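Long-range contacts in DNA mismatch repair protein MutL (Aquifex aeolicus, PDB 6LZI), which probably acts in DNA mismatch repair and binds ADP in an ATPase domain of the Bergerat fold: residues S27-V37 and I47-G55; I95-R106 and G134-N145. All coordinates share one frame; numbering follows the deposited sequence.

Contact 1: residues S27-V37 and I47-G55; sequences SLDAKATKVEV and IRVKDNGTG. With ADP (adenosine-5'-diphosphate), chain H.
S27 and D51 meet through two first torsions. In S27 the hydroxyl lies beside its own backbone N and anti to the carbonyl carbon, while the D51 carboxylate is folded back between backbone N and carbonyl carbon (chi1 73°). S27 OG is then hydrogen-bonded to D51 OD2 at 2.8 Å, arriving on the anti side and 19° out of the carboxylate plane; it also meets L23 O in helix 16-29. That same carboxylate oxygen accepts the adenine amino group, ADP N6 to D51 OD2 at 2.8 Å, so serine and nucleotide share one partner. D51 OD1 takes G53 N at 2.9 Å, closing an Asx turn and fixing the rotation of the carboxylate. A30 lays its methyl against the base, A30 CB to ADP N1 at 3.1 Å.

A Schellman motif, with K31 as its C-prime residue at positive phi, ends the helix, and A30 O accepts T54 N. A CB on G53 would clash with this carbonyl oxygen, which accounts for a glycine there. N52 straps the turn to the start of strand 34-37: its OD1 receives T33 N on a lone pair at 2.8 Å and K34 N from above the carbonyl plane, while N52 ND2 donates to T33 OG1 at 3.0 Å. Beyond it the strands run antiparallel in a hairpin, E36 and K50 forming a hydrogen-bonded pair. On the E36 face R48 grips one oxygen end-on, NH1 to E36 OE2 at 3.0 Å and NH2 to E36 OE2 at 3.1 Å, with carboxylate and guanidinium planes 85° apart; R48 also bridges to E38 and E136. With OD2 engaged by adenine and serine and OD1 by G53 N and, weakly, T135 N, D51 presents an acceptor matched to the amino group of the base.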
# COMPACT_ATOMS: atom_id res chain seq x y z
N SER A 27 9.09 -0.17 0.64
CA SER A 27 9.44 0.78 -0.44
C SER A 27 9.34 2.20 0.05
O SER A 27 10.17 3.04 -0.31
CB SER A 27 8.51 0.63 -1.60
OG SER A 27 8.70 -0.72 -2.09
N LEU A 28 8.23 2.50 0.72
CA LEU A 28 8.04 3.89 1.20
C LEU A 28 9.05 4.24 2.30
O LEU A 28 9.49 5.40 2.41
CB LEU A 28 6.64 4.04 1.76
CG LEU A 28 5.54 3.79 0.72
CD1 LEU A 28 4.16 3.81 1.35
CD2 LEU A 28 5.58 4.94 -0.33
N ASP A 29 9.36 3.27 3.17
CA ASP A 29 10.43 3.45 4.14
C ASP A 29 11.74 3.82 3.46
O ASP A 29 12.52 4.62 3.99
CB ASP A 29 10.67 2.20 4.99
CG ASP A 29 9.55 1.90 6.01
OD1 ASP A 29 8.66 2.75 6.29
OD2 ASP A 29 9.58 0.75 6.48
N ALA A 30 12.00 3.26 2.27
CA ALA A 30 13.20 3.54 1.50
C ALA A 30 13.05 4.74 0.55
O ALA A 30 13.89 4.91 -0.35
CB ALA A 30 13.62 2.31 0.71
N LYS A 31 12.06 5.59 0.81
CA LYS A 31 11.74 6.86 0.14
C LYS A 31 11.63 6.70 -1.36
O LYS A 31 12.11 7.53 -2.15
CB LYS A 31 12.71 8.00 0.49
CG LYS A 31 14.09 7.69 0.98
CD LYS A 31 14.76 8.99 1.49
CE LYS A 31 16.24 9.11 1.13
NZ LYS A 31 16.57 9.05 -0.34
N ALA A 32 10.93 5.64 -1.75
CA ALA A 32 10.59 5.48 -3.17
C ALA A 32 9.62 6.56 -3.62
O ALA A 32 8.74 6.99 -2.85
CB ALA A 32 9.99 4.09 -3.38
N THR A 33 9.79 7.08 -4.84
CA THR A 33 8.75 7.96 -5.40
C THR A 33 7.90 7.25 -6.48
O THR A 33 6.92 7.83 -6.97
CB THR A 33 9.38 9.23 -6.01
OG1 THR A 33 10.29 8.84 -7.03
CG2 THR A 33 10.14 10.05 -4.90
N LYS A 34 8.24 6.02 -6.84
CA LYS A 34 7.46 5.23 -7.77
C LYS A 34 7.44 3.81 -7.24
O LYS A 34 8.52 3.26 -6.97
CB LYS A 34 8.11 5.28 -9.16
CG LYS A 34 8.26 6.74 -9.55
CD LYS A 34 7.90 7.01 -10.99
CE LYS A 34 7.96 8.54 -11.25
NZ LYS A 34 9.39 8.94 -11.58
N VAL A 35 6.23 3.32 -6.95
CA VAL A 35 6.02 1.97 -6.46
C VAL A 35 5.15 1.21 -7.45
O VAL A 35 4.03 1.65 -7.77
CB VAL A 35 5.35 2.02 -5.09
CG1 VAL A 35 5.02 0.57 -4.63
CG2 VAL A 35 6.26 2.76 -4.05
N GLU A 36 5.62 0.07 -7.91
CA GLU A 36 4.90 -0.68 -8.92
C GLU A 36 4.58 -2.02 -8.31
O GLU A 36 5.50 -2.69 -7.81
CB GLU A 36 5.79 -0.88 -10.13
CG GLU A 36 5.12 -1.62 -11.27
CD GLU A 36 6.10 -1.75 -12.43
OE1 GLU A 36 6.42 -0.69 -13.02
OE2 GLU A 36 6.62 -2.87 -12.67
N VAL A 37 3.29 -2.40 -8.35
CA VAL A 37 2.86 -3.69 -7.84
C VAL A 37 2.25 -4.53 -8.94
O VAL A 37 1.42 -4.04 -9.72
CB VAL A 37 1.81 -3.50 -6.74
CG1 VAL A 37 1.41 -4.86 -6.12
CG2 VAL A 37 2.32 -2.51 -5.63
N ILE A 47 3.40 -12.17 -6.39
CA ILE A 47 3.37 -10.81 -5.93
C ILE A 47 4.73 -10.22 -6.22
O ILE A 47 5.75 -10.78 -5.76
CB ILE A 47 3.12 -10.79 -4.39
CG1 ILE A 47 1.73 -11.37 -4.06
CG2 ILE A 47 3.15 -9.40 -3.82
CD1 ILE A 47 1.72 -12.08 -2.72
N ARG A 48 4.76 -9.10 -6.96
CA ARG A 48 5.99 -8.39 -7.30
C ARG A 48 5.82 -6.92 -6.92
O ARG A 48 4.77 -6.32 -7.22
CB ARG A 48 6.30 -8.50 -8.80
CG ARG A 48 7.57 -7.81 -9.09
CD ARG A 48 8.01 -7.98 -10.55
NE ARG A 48 6.98 -7.49 -11.45
CZ ARG A 48 6.87 -6.23 -11.83
NH1 ARG A 48 7.72 -5.29 -11.38
NH2 ARG A 48 5.88 -5.90 -12.66
N VAL A 49 6.82 -6.38 -6.21
CA VAL A 49 6.82 -4.96 -5.86
C VAL A 49 8.17 -4.39 -6.23
O VAL A 49 9.20 -4.84 -5.73
CB VAL A 49 6.52 -4.75 -4.36
CG1 VAL A 49 6.55 -3.24 -3.94
CG2 VAL A 49 5.16 -5.28 -4.01
N LYS A 50 8.13 -3.36 -7.04
CA LYS A 50 9.28 -2.71 -7.59
C LYS A 50 9.21 -1.28 -7.09
O LYS A 50 8.15 -0.65 -7.15
CB LYS A 50 9.22 -2.71 -9.08
CG LYS A 50 10.51 -2.10 -9.74
CD LYS A 50 10.21 -2.21 -11.22
CE LYS A 50 11.39 -1.74 -12.08
NZ LYS A 50 11.39 -0.27 -11.94
N ASP A 51 10.36 -0.77 -6.70
CA ASP A 51 10.47 0.63 -6.29
C ASP A 51 11.79 1.23 -6.76
O ASP A 51 12.75 0.52 -7.14
CB ASP A 51 10.33 0.76 -4.73
CG ASP A 51 11.53 0.26 -3.96
OD1 ASP A 51 12.71 0.70 -4.23
OD2 ASP A 51 11.32 -0.63 -3.06
N ASN A 52 11.82 2.58 -6.77
CA ASN A 52 12.99 3.35 -7.15
C ASN A 52 13.59 4.06 -5.93
O ASN A 52 14.10 5.17 -6.06
CB ASN A 52 12.62 4.37 -8.25
CG ASN A 52 11.67 5.46 -7.73
OD1 ASN A 52 11.11 5.33 -6.62
ND2 ASN A 52 11.52 6.56 -8.48
N GLY A 53 13.51 3.43 -4.78
CA GLY A 53 14.11 3.96 -3.57
C GLY A 53 15.61 3.77 -3.54
O GLY A 53 16.28 3.46 -4.53
N THR A 54 16.14 3.91 -2.34
CA THR A 54 17.59 3.98 -2.21
C THR A 54 18.27 2.64 -2.40
O THR A 54 19.50 2.60 -2.47
CB THR A 54 17.94 4.52 -0.81
OG1 THR A 54 17.73 3.47 0.15
CG2 THR A 54 17.04 5.61 -0.46
N GLY A 55 17.51 1.54 -2.40
CA GLY A 55 18.11 0.22 -2.49
C GLY A 55 18.86 -0.20 -1.22
O GLY A 55 18.78 0.41 -0.15
PB ADP H . 11.73 -3.72 8.82
O1B ADP H . 11.24 -3.02 7.60
O2B ADP H . 13.11 -3.20 9.29
O3B ADP H . 10.73 -3.66 9.95
PA ADP H . 11.80 -5.88 6.93
O1A ADP H . 12.00 -7.36 7.08
O2A ADP H . 10.52 -5.47 6.28
O3A ADP H . 11.94 -5.26 8.47
O5' ADP H . 12.94 -5.25 5.97
C5' ADP H . 14.22 -5.42 6.57
C4' ADP H . 15.18 -4.33 6.08
O4' ADP H . 15.43 -4.52 4.71
C3' ADP H . 14.71 -2.90 6.22
O3' ADP H . 15.11 -2.37 7.51
C2' ADP H . 15.48 -2.19 5.12
O2' ADP H . 16.80 -1.95 5.72
C1' ADP H . 15.65 -3.27 4.08
N9 ADP H . 14.67 -3.19 3.01
C8 ADP H . 13.59 -3.99 2.80
N7 ADP H . 12.91 -3.62 1.68
C5 ADP H . 13.59 -2.53 1.21
C6 ADP H . 13.38 -1.66 0.05
N6 ADP H . 12.31 -1.87 -0.77
N1 ADP H . 14.27 -0.65 -0.13
C2 ADP H . 15.32 -0.47 0.77
N3 ADP H . 15.58 -1.23 1.82
C4 ADP H . 14.74 -2.28 2.05

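Contact 2: residues I95-R106 and G134-N145; sequences ISSVSKFKLRSR and GTEVEVRDLFFN. With ADP (adenosine-5'-diphosphate), chain H.
Two neighbouring antiparallel strands of the large ATPase sheet, 100-106 and 134-140, make this contact, with F101, L103 and S105 facing V139, V137 and T135. Their axes approach to 4.7 Å, the N-to-C directions 174° apart, and paired backbone bonds join K100 with R140, K102 with E138, R104 with E136 and R106 with G134. F101 CE2 lies 3.6 Å from V137 CG1, and L103 CD1 packs on V137 CG2. At the nucleotide end S105 OG donates to T135 OG1 at 2.9 Å, and T135 belongs to the ADP pocket. This largely apolar face of the Bergerat-type alpha/beta sandwich is the side covered by helix 16-29, whose L23 touches V137.

The other face is charged. The R104 chain bends at chi3, which brings one nitrogen between two glutamates: NH1 meets E136 OE2 at 2.8 Å and E138 OE2 at 2.9 Å, from above both carboxylate planes, and the E138 bond is the straighter (169°). E115 holds R104 NE, while a water ties R104 NH2, weakly, to E138 OE1 and K102 NZ. A leucine here removes the shared cation and would probably leave E138 OE2 without its mate and E136 dependent on R48.

Past the strands, V98 O accepts F143 N, from a residue of the type II turn D141 to F144, at 2.7 Å. From the first residue of strand 100-106, K100 NZ sits over one face of the F144 ring, 3.4 Å from its centroid and 21° off the normal, in a cation-pi contact; N145 CB covers the opposite face.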
# COMPACT_ATOMS: atom_id res chain seq x y z
N ILE A 95 8.11 -13.54 5.16
CA ILE A 95 7.59 -13.74 3.79
C ILE A 95 8.39 -14.80 3.05
O ILE A 95 7.83 -15.66 2.36
CB ILE A 95 7.60 -12.41 3.00
CG1 ILE A 95 6.60 -11.41 3.61
CG2 ILE A 95 7.29 -12.61 1.46
CD1 ILE A 95 6.73 -10.00 3.06
N SER A 96 9.70 -14.78 3.19
CA SER A 96 10.51 -15.73 2.41
C SER A 96 10.38 -17.15 2.92
O SER A 96 10.64 -18.11 2.18
CB SER A 96 11.96 -15.30 2.47
OG SER A 96 12.48 -15.48 3.81
N SER A 97 9.94 -17.30 4.15
CA SER A 97 9.88 -18.66 4.67
C SER A 97 8.60 -19.40 4.26
O SER A 97 8.40 -20.57 4.65
CB SER A 97 10.05 -18.59 6.18
OG SER A 97 8.98 -17.95 6.81
N VAL A 98 7.76 -18.77 3.45
CA VAL A 98 6.41 -19.23 3.18
C VAL A 98 6.18 -19.03 1.68
O VAL A 98 5.06 -18.97 1.21
CB VAL A 98 5.50 -18.47 4.19
CG1 VAL A 98 4.86 -17.16 3.74
CG2 VAL A 98 4.88 -19.32 5.23
N SER A 99 7.27 -18.87 0.93
CA SER A 99 7.20 -18.62 -0.48
C SER A 99 8.51 -19.01 -1.13
O SER A 99 9.51 -19.32 -0.47
CB SER A 99 6.94 -17.13 -0.84
OG SER A 99 7.99 -16.29 -0.41
N LYS A 100 8.45 -18.95 -2.44
CA LYS A 100 9.60 -18.96 -3.35
C LYS A 100 9.92 -17.50 -3.67
O LYS A 100 9.21 -16.84 -4.43
CB LYS A 100 9.29 -19.76 -4.62
CG LYS A 100 9.11 -21.33 -4.48
CD LYS A 100 8.30 -21.89 -5.66
CE LYS A 100 8.36 -23.43 -5.82
NZ LYS A 100 8.55 -24.11 -4.53
N PHE A 101 10.99 -17.02 -3.07
CA PHE A 101 11.20 -15.61 -2.80
C PHE A 101 12.43 -15.14 -3.55
O PHE A 101 13.51 -15.72 -3.39
CB PHE A 101 11.38 -15.43 -1.27
CG PHE A 101 11.70 -14.03 -0.84
CD1 PHE A 101 13.03 -13.63 -0.73
CD2 PHE A 101 10.69 -13.17 -0.37
CE1 PHE A 101 13.32 -12.32 -0.30
CE2 PHE A 101 11.00 -11.87 0.04
CZ PHE A 101 12.28 -11.46 0.10
N LYS A 102 12.30 -14.07 -4.34
CA LYS A 102 13.51 -13.42 -4.81
C LYS A 102 13.54 -11.97 -4.37
O LYS A 102 12.53 -11.29 -4.40
CB LYS A 102 13.63 -13.47 -6.35
CG LYS A 102 13.99 -14.82 -6.92
CD LYS A 102 14.29 -14.74 -8.39
CE LYS A 102 14.37 -16.15 -9.00
NZ LYS A 102 14.03 -16.06 -10.45
N LEU A 103 14.69 -11.47 -4.00
CA LEU A 103 14.80 -10.02 -3.81
C LEU A 103 16.01 -9.54 -4.58
O LEU A 103 17.09 -10.08 -4.40
CB LEU A 103 14.98 -9.66 -2.35
CG LEU A 103 15.26 -8.18 -1.92
CD1 LEU A 103 14.63 -7.83 -0.52
CD2 LEU A 103 16.69 -7.85 -1.85
N ARG A 104 15.84 -8.56 -5.45
CA ARG A 104 16.99 -7.96 -6.10
C ARG A 104 17.02 -6.48 -5.73
O ARG A 104 15.98 -5.84 -5.60
CB ARG A 104 16.95 -8.16 -7.65
CG ARG A 104 15.78 -7.47 -8.40
CD ARG A 104 15.91 -7.84 -9.91
NE ARG A 104 15.66 -9.29 -10.05
CZ ARG A 104 14.43 -9.81 -10.13
NH1 ARG A 104 13.37 -9.01 -10.05
NH2 ARG A 104 14.25 -11.14 -10.25
N SER A 105 18.22 -5.94 -5.54
CA SER A 105 18.36 -4.53 -5.12
C SER A 105 19.70 -3.95 -5.58
O SER A 105 20.75 -4.60 -5.53
CB SER A 105 18.25 -4.36 -3.59
OG SER A 105 18.17 -3.00 -3.24
N ARG A 106 19.64 -2.71 -6.05
CA ARG A 106 20.79 -1.96 -6.45
C ARG A 106 20.83 -0.71 -5.56
O ARG A 106 19.87 0.08 -5.55
CB ARG A 106 20.70 -1.56 -7.90
CG ARG A 106 21.97 -0.78 -8.33
CD ARG A 106 21.86 -0.41 -9.84
NE ARG A 106 22.74 0.71 -10.18
CZ ARG A 106 22.72 1.30 -11.37
NH1 ARG A 106 21.90 0.82 -12.31
NH2 ARG A 106 23.46 2.38 -11.61
N GLY A 134 17.29 0.80 -6.96
CA GLY A 134 16.06 0.52 -6.24
C GLY A 134 15.95 -0.99 -5.93
O GLY A 134 16.94 -1.71 -5.89
N THR A 135 14.73 -1.46 -5.66
CA THR A 135 14.51 -2.81 -5.12
C THR A 135 13.31 -3.45 -5.76
O THR A 135 12.31 -2.77 -6.03
CB THR A 135 14.29 -2.73 -3.58
OG1 THR A 135 15.44 -2.12 -2.97
CG2 THR A 135 14.08 -4.08 -2.95
N GLU A 136 13.41 -4.74 -6.07
CA GLU A 136 12.31 -5.49 -6.64
C GLU A 136 12.22 -6.80 -5.85
O GLU A 136 13.22 -7.49 -5.70
CB GLU A 136 12.57 -5.76 -8.14
CG GLU A 136 11.38 -6.48 -8.74
CD GLU A 136 11.41 -6.29 -10.25
OE1 GLU A 136 10.41 -5.81 -10.77
OE2 GLU A 136 12.53 -6.44 -10.77
N VAL A 137 11.03 -7.13 -5.33
CA VAL A 137 10.81 -8.35 -4.57
C VAL A 137 9.74 -9.15 -5.30
O VAL A 137 8.71 -8.59 -5.73
CB VAL A 137 10.38 -7.99 -3.12
CG1 VAL A 137 10.23 -9.29 -2.28
CG2 VAL A 137 11.44 -7.11 -2.53
N GLU A 138 10.01 -10.45 -5.51
CA GLU A 138 9.05 -11.35 -6.16
C GLU A 138 8.76 -12.45 -5.17
O GLU A 138 9.68 -13.13 -4.72
CB GLU A 138 9.65 -11.96 -7.45
CG GLU A 138 9.92 -10.81 -8.38
CD GLU A 138 10.39 -11.24 -9.73
OE1 GLU A 138 10.37 -12.46 -9.98
OE2 GLU A 138 10.79 -10.35 -10.51
N VAL A 139 7.48 -12.61 -4.84
CA VAL A 139 7.01 -13.65 -3.92
C VAL A 139 6.10 -14.60 -4.70
O VAL A 139 5.05 -14.18 -5.22
CB VAL A 139 6.26 -12.99 -2.75
CG1 VAL A 139 5.74 -14.02 -1.81
CG2 VAL A 139 7.29 -12.02 -2.10
N ARG A 140 6.57 -15.83 -4.91
CA ARG A 140 5.84 -16.79 -5.72
C ARG A 140 5.32 -17.93 -4.87
O ARG A 140 5.99 -18.34 -3.94
CB ARG A 140 6.72 -17.38 -6.83
CG ARG A 140 6.96 -16.37 -7.98
CD ARG A 140 7.72 -17.03 -9.15
NE ARG A 140 7.65 -16.09 -10.27
CZ ARG A 140 6.60 -15.98 -11.10
NH1 ARG A 140 5.52 -16.75 -10.98
NH2 ARG A 140 6.62 -15.07 -12.06
N ASP A 141 4.18 -18.48 -5.31
CA ASP A 141 3.61 -19.71 -4.78
C ASP A 141 3.45 -19.63 -3.26
O ASP A 141 3.93 -20.50 -2.52
CB ASP A 141 4.48 -20.88 -5.15
CG ASP A 141 4.41 -21.18 -6.63
OD1 ASP A 141 3.58 -20.55 -7.33
OD2 ASP A 141 5.18 -22.05 -7.08
N LEU A 142 2.75 -18.58 -2.83
CA LEU A 142 2.67 -18.27 -1.41
C LEU A 142 2.03 -19.47 -0.74
O LEU A 142 1.07 -20.04 -1.28
CB LEU A 142 1.87 -16.99 -1.21
CG LEU A 142 1.62 -16.47 0.22
CD1 LEU A 142 3.00 -16.11 0.79
CD2 LEU A 142 0.65 -15.28 0.24
N PHE A 143 2.60 -19.86 0.42
CA PHE A 143 2.18 -21.05 1.23
C PHE A 143 2.26 -22.37 0.45
O PHE A 143 1.52 -23.32 0.73
CB PHE A 143 0.76 -20.85 1.80
CG PHE A 143 0.60 -19.57 2.57
CD1 PHE A 143 1.44 -19.33 3.68
CD2 PHE A 143 -0.40 -18.67 2.23
CE1 PHE A 143 1.27 -18.15 4.42
CE2 PHE A 143 -0.56 -17.47 2.98
CZ PHE A 143 0.33 -17.25 4.07
N PHE A 144 3.15 -22.49 -0.55
CA PHE A 144 3.30 -23.79 -1.23
C PHE A 144 3.71 -24.90 -0.27
O PHE A 144 3.36 -26.10 -0.47
CB PHE A 144 4.33 -23.66 -2.34
CG PHE A 144 5.72 -23.71 -1.86
CD1 PHE A 144 6.33 -22.55 -1.43
CD2 PHE A 144 6.48 -24.88 -1.92
CE1 PHE A 144 7.64 -22.56 -0.99
CE2 PHE A 144 7.79 -24.90 -1.50
CZ PHE A 144 8.39 -23.72 -1.03
N ASN A 145 4.48 -24.54 0.77
CA ASN A 145 4.92 -25.38 1.86
C ASN A 145 3.85 -25.62 2.94
O ASN A 145 4.08 -26.48 3.80
CB ASN A 145 6.20 -24.77 2.52
CG ASN A 145 5.98 -23.32 3.11
OD1 ASN A 145 5.24 -22.53 2.52
ND2 ASN A 145 6.73 -22.94 4.22
PB ADP H . 11.73 -3.72 8.82
O1B ADP H . 11.24 -3.02 7.60
O2B ADP H . 13.11 -3.20 9.29
O3B ADP H . 10.73 -3.66 9.95
PA ADP H . 11.80 -5.88 6.93
O1A ADP H . 12.00 -7.36 7.08
O2A ADP H . 10.52 -5.47 6.28
O3A ADP H . 11.94 -5.26 8.47
O5' ADP H . 12.94 -5.25 5.97
C5' ADP H . 14.22 -5.42 6.57
C4' ADP H . 15.18 -4.33 6.08
O4' ADP H . 15.43 -4.52 4.71
C3' ADP H . 14.71 -2.90 6.22
O3' ADP H . 15.11 -2.37 7.51
C2' ADP H . 15.48 -2.19 5.12
O2' ADP H . 16.80 -1.95 5.72
C1' ADP H . 15.65 -3.27 4.08
N9 ADP H . 14.67 -3.19 3.01
C8 ADP H . 13.59 -3.99 2.80
N7 ADP H . 12.91 -3.62 1.68
C5 ADP H . 13.59 -2.53 1.21
C6 ADP H . 13.38 -1.66 0.05
N6 ADP H . 12.31 -1.87 -0.77
N1 ADP H . 14.27 -0.65 -0.13
C2 ADP H . 15.32 -0.47 0.77
N3 ADP H . 15.58 -1.23 1.82
C4 ADP H . 14.74 -2.28 2.05
O HOH W 1 10.28 -15.72 -6.71
O HOH W 2 12.73 -13.39 -11.17

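How the contacts relate
The two contacts come in series along the chain, contact 1 closing before contact 2 opens, and their centres lie about 15 Å apart. Both belong to the eight-stranded mixed sheet, where strands 46-51 and 134-140 are neighbours, giving the local order 100-106, 134-140, 46-51, 34-40. At this seam I47 O and V139 N, 2.7 Å apart, probably form a hydrogen bond, and R48 NH1 makes a salt bridge to E136 OE1 at 2.8 Å, extending the charged face across both pairs. At the nucleotide end G55 CA packs against S105 OG and T135 OG1. Both contacts touch ADP, so the adenine pocket is assembled from segments that are separate in sequence.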